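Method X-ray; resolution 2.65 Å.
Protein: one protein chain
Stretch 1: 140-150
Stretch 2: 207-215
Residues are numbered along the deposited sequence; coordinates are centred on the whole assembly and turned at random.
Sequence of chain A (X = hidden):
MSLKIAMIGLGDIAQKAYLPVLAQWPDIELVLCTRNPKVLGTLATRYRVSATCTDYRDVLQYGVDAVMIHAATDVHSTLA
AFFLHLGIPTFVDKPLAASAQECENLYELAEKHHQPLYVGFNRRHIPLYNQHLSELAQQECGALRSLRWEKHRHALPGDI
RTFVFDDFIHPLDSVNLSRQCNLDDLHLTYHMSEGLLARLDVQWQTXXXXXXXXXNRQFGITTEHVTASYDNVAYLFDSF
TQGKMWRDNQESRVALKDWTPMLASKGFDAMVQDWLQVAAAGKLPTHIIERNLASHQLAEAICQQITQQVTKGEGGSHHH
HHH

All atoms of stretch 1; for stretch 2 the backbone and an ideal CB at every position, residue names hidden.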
# COMPACT_ATOMS: atom_id res chain seq x y z
N GLU A 140 3.60 5.44 -29.61
CA GLU A 140 2.35 5.34 -30.36
C GLU A 140 1.20 5.22 -29.35
O GLU A 140 1.42 5.26 -28.14
CB GLU A 140 2.33 4.08 -31.24
CG GLU A 140 3.57 3.82 -32.06
CD GLU A 140 3.44 2.59 -32.96
OE1 GLU A 140 2.72 2.67 -33.98
OE2 GLU A 140 4.05 1.54 -32.64
N CYS A 141 -0.01 5.06 -29.87
CA CYS A 141 -1.18 4.89 -29.03
C CYS A 141 -1.50 3.40 -28.93
O CYS A 141 -2.03 2.94 -27.92
CB CYS A 141 -2.37 5.63 -29.62
SG CYS A 141 -2.23 7.40 -29.54
N GLY A 142 -1.19 2.66 -30.00
CA GLY A 142 -1.43 1.23 -30.03
C GLY A 142 -2.77 0.74 -29.51
O GLY A 142 -3.84 1.12 -30.00
N ALA A 143 -2.73 -0.11 -28.49
CA ALA A 143 -3.95 -0.64 -27.92
C ALA A 143 -4.45 0.19 -26.75
O ALA A 143 -5.49 -0.11 -26.17
CB ALA A 143 -3.73 -2.09 -27.49
N LEU A 144 -3.70 1.23 -26.40
CA LEU A 144 -4.08 2.09 -25.28
C LEU A 144 -5.48 2.67 -25.39
O LEU A 144 -5.78 3.40 -26.33
CB LEU A 144 -3.08 3.25 -25.14
CG LEU A 144 -1.80 2.98 -24.35
CD1 LEU A 144 -0.93 4.23 -24.32
CD2 LEU A 144 -2.16 2.56 -22.93
N ARG A 145 -6.34 2.35 -24.43
CA ARG A 145 -7.69 2.89 -24.44
C ARG A 145 -7.71 4.20 -23.67
O ARG A 145 -8.65 4.98 -23.77
CB ARG A 145 -8.69 1.90 -23.83
CG ARG A 145 -8.84 0.62 -24.63
CD ARG A 145 -9.40 0.91 -26.02
NE ARG A 145 -9.17 -0.20 -26.95
CZ ARG A 145 -8.40 -0.12 -28.03
NH1 ARG A 145 -7.78 1.02 -28.32
NH2 ARG A 145 -8.25 -1.18 -28.82
N SER A 146 -6.65 4.43 -22.90
CA SER A 146 -6.52 5.65 -22.12
C SER A 146 -5.15 5.70 -21.45
O SER A 146 -4.53 4.67 -21.18
CB SER A 146 -7.65 5.75 -21.08
OG SER A 146 -7.23 5.32 -19.79
N LEU A 147 -4.67 6.91 -21.20
CA LEU A 147 -3.38 7.12 -20.55
C LEU A 147 -3.46 8.46 -19.82
O LEU A 147 -3.69 9.50 -20.45
CB LEU A 147 -2.25 7.14 -21.58
CG LEU A 147 -0.85 7.50 -21.04
CD1 LEU A 147 -0.36 6.41 -20.12
CD2 LEU A 147 0.12 7.73 -22.19
N ARG A 148 -3.29 8.44 -18.51
CA ARG A 148 -3.36 9.65 -17.70
C ARG A 148 -2.06 9.89 -16.97
O ARG A 148 -1.60 9.05 -16.19
CB ARG A 148 -4.50 9.55 -16.68
CG ARG A 148 -4.59 10.72 -15.72
CD ARG A 148 -5.84 10.63 -14.87
NE ARG A 148 -5.80 9.53 -13.92
CZ ARG A 148 -6.87 8.87 -13.48
NH1 ARG A 148 -8.08 9.20 -13.91
NH2 ARG A 148 -6.72 7.89 -12.60
N TRP A 149 -1.47 11.05 -17.21
CA TRP A 149 -0.22 11.38 -16.55
C TRP A 149 -0.48 12.53 -15.56
O TRP A 149 -0.85 13.62 -15.96
CB TRP A 149 0.80 11.80 -17.62
CG TRP A 149 2.21 11.60 -17.18
CD1 TRP A 149 2.85 12.25 -16.16
CD2 TRP A 149 3.15 10.67 -17.71
NE1 TRP A 149 4.12 11.78 -16.02
CE2 TRP A 149 4.33 10.81 -16.96
CE3 TRP A 149 3.10 9.73 -18.75
CZ2 TRP A 149 5.47 10.04 -17.22
CZ3 TRP A 149 4.23 8.97 -19.00
CH2 TRP A 149 5.40 9.13 -18.23
N GLU A 150 -0.33 12.25 -14.27
CA GLU A 150 -0.52 13.26 -13.23
C GLU A 150 0.83 13.62 -12.62
O GLU A 150 1.64 12.75 -12.31
CB GLU A 150 -1.43 12.70 -12.12
CG GLU A 150 -2.83 12.32 -12.57
CD GLU A 150 -3.71 11.79 -11.44
OE1 GLU A 150 -3.92 12.53 -10.45
OE2 GLU A 150 -4.19 10.64 -11.54
N UNK A 207 -8.83 8.89 -31.78
CA UNK A 207 -9.24 7.55 -32.17
C UNK A 207 -9.88 6.86 -30.99
O UNK A 207 -10.85 7.36 -30.43
CB UNK A 207 -8.05 6.74 -32.69
N UNK A 208 -9.32 5.72 -30.59
CA UNK A 208 -9.87 4.98 -29.47
C UNK A 208 -9.02 5.18 -28.23
O UNK A 208 -9.08 4.38 -27.30
CB UNK A 208 -9.98 3.49 -29.81
N UNK A 209 -8.25 6.25 -28.21
CA UNK A 209 -7.38 6.50 -27.08
C UNK A 209 -7.65 7.84 -26.43
O UNK A 209 -7.71 8.86 -27.11
CB UNK A 209 -5.92 6.42 -27.52
N UNK A 210 -7.81 7.85 -25.12
CA UNK A 210 -8.05 9.10 -24.43
C UNK A 210 -6.78 9.49 -23.69
O UNK A 210 -6.31 8.75 -22.82
CB UNK A 210 -9.24 8.99 -23.47
N UNK A 211 -6.21 10.63 -24.07
CA UNK A 211 -4.98 11.16 -23.49
C UNK A 211 -5.31 12.23 -22.46
O UNK A 211 -6.25 12.99 -22.63
CB UNK A 211 -4.07 11.73 -24.58
N UNK A 212 -4.53 12.28 -21.38
CA UNK A 212 -4.80 13.25 -20.32
C UNK A 212 -3.57 13.66 -19.53
O UNK A 212 -2.86 12.82 -18.96
CB UNK A 212 -5.84 12.68 -19.36
N UNK A 213 -3.32 14.97 -19.49
CA UNK A 213 -2.19 15.53 -18.75
C UNK A 213 -2.79 16.38 -17.64
O UNK A 213 -3.58 17.27 -17.90
CB UNK A 213 -1.26 16.34 -19.65
N UNK A 214 -2.39 16.08 -16.41
CA UNK A 214 -2.92 16.76 -15.25
C UNK A 214 -1.79 17.24 -14.33
O UNK A 214 -0.87 16.49 -13.99
CB UNK A 214 -3.87 15.84 -14.49
N UNK A 215 -1.86 18.50 -13.93
CA UNK A 215 -0.86 19.06 -13.03
C UNK A 215 -1.49 20.01 -12.05
O UNK A 215 -1.99 21.07 -12.44
CB UNK A 215 0.24 19.77 -13.82

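The two stretches run as parallel neighbouring strands, and the side chains alternate between two faces of the sheet.

Position 207 has phi/psi of 72/-122, and its CB would find no atom of stretch 1 within 5.5 Å. The positive phi by itself favours glycine, and G207 is deposited.

At 208 the CB points toward stretch 1 and lies 3.6 Å from R145 NH1. A guanidinium so near suits a short polar or acidic side chain, though a small neutral one would also fit. The residue is D208. Its CB packs obliquely against the R145 guanidinium, but its carboxylate turns outward, so the pair is a packing contact rather than a salt bridge.

Position 209 is the most demanding. Its CB points sideways, only 3.3 Å from L144 O and 4.2 Å from C141 CB. A carbonyl this close asks for a donor on a short arm, and serine or threonine would serve; the neighbouring carbons favour an added methyl. T209 supplies both: OG1 donates to L144 O at 2.6 Å, while CG2 rests 4.0 Å from L144 CB. The accepting carbonyl belongs to the last residue of the turn that starts at C141, so this hydroxyl ties the turn to the strand.

At 210 the CB joins the face of S146, 4.3 Å from S146 CB. Little there demands polarity, and many aliphatic residues would do. L210 is deposited; it meets S146 through its CB, and the rest of the chain runs on past it. Its backbone works both ways: L210 N donates to R145 O at 3.3 Å and L210 O accepts from L147 N at 2.9 Å.

Position 211 lies on the face of L147 and W149, its CB 4.7 Å from L147 O. An apolar side chain with some reach suits it. L211 extends CD2 to 4.3 Å from L147 CB.

The CB of 212 returns to the face of R148, 4.3 Å from R148 CA. The long arginine stem offers a surface for a flat or polar group. H212 lays its ring obliquely beside it, ND1 3.8 Å from R148 CD; H212 O accepts from W149 N at 2.9 Å.

Position 213 has its CB 4.6 Å from W149 O, and the tryptophan's end leads away. Stretch 1 sets little limit; A213 is deposited.

At 214 the CB sits 4.1 Å from E150 CG, and a small residue fits beside that stem. S214 does so, its N donating to W149 O at 2.9 Å.

Position 215 points away, leaving the choice free here: M215, as selenomethionine.

Stretch 2 207-215: GDTLLHASM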
# COMPACT_ATOMS: atom_id res chain seq x y z
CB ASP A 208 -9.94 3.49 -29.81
CG ASP A 208 -10.71 3.22 -31.08
OD1 ASP A 208 -11.86 3.69 -31.19
OD2 ASP A 208 -10.16 2.54 -31.96
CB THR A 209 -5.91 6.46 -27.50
OG1 THR A 209 -5.65 5.23 -28.20
CG2 THR A 209 -5.01 6.56 -26.29
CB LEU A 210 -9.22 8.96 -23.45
CG LEU A 210 -9.53 10.17 -22.56
CD1 LEU A 210 -10.15 11.31 -23.35
CD2 LEU A 210 -10.47 9.71 -21.46
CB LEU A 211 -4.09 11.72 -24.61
CG LEU A 211 -3.83 10.70 -25.71
CD1 LEU A 211 -2.85 11.24 -26.74
CD2 LEU A 211 -3.27 9.44 -25.08
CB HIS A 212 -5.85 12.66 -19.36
CG HIS A 212 -6.31 13.61 -18.29
ND1 HIS A 212 -7.17 13.23 -17.28
CD2 HIS A 212 -6.04 14.92 -18.08
CE1 HIS A 212 -7.41 14.26 -16.49
NE2 HIS A 212 -6.74 15.30 -16.95
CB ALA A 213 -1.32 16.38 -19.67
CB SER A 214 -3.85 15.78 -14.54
OG SER A 214 -4.29 16.22 -13.28
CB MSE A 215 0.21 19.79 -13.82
CG MSE A 215 1.22 20.52 -12.94
SE MSE A 215 2.75 21.15 -13.94
CE MSE A 215 3.72 19.48 -14.04
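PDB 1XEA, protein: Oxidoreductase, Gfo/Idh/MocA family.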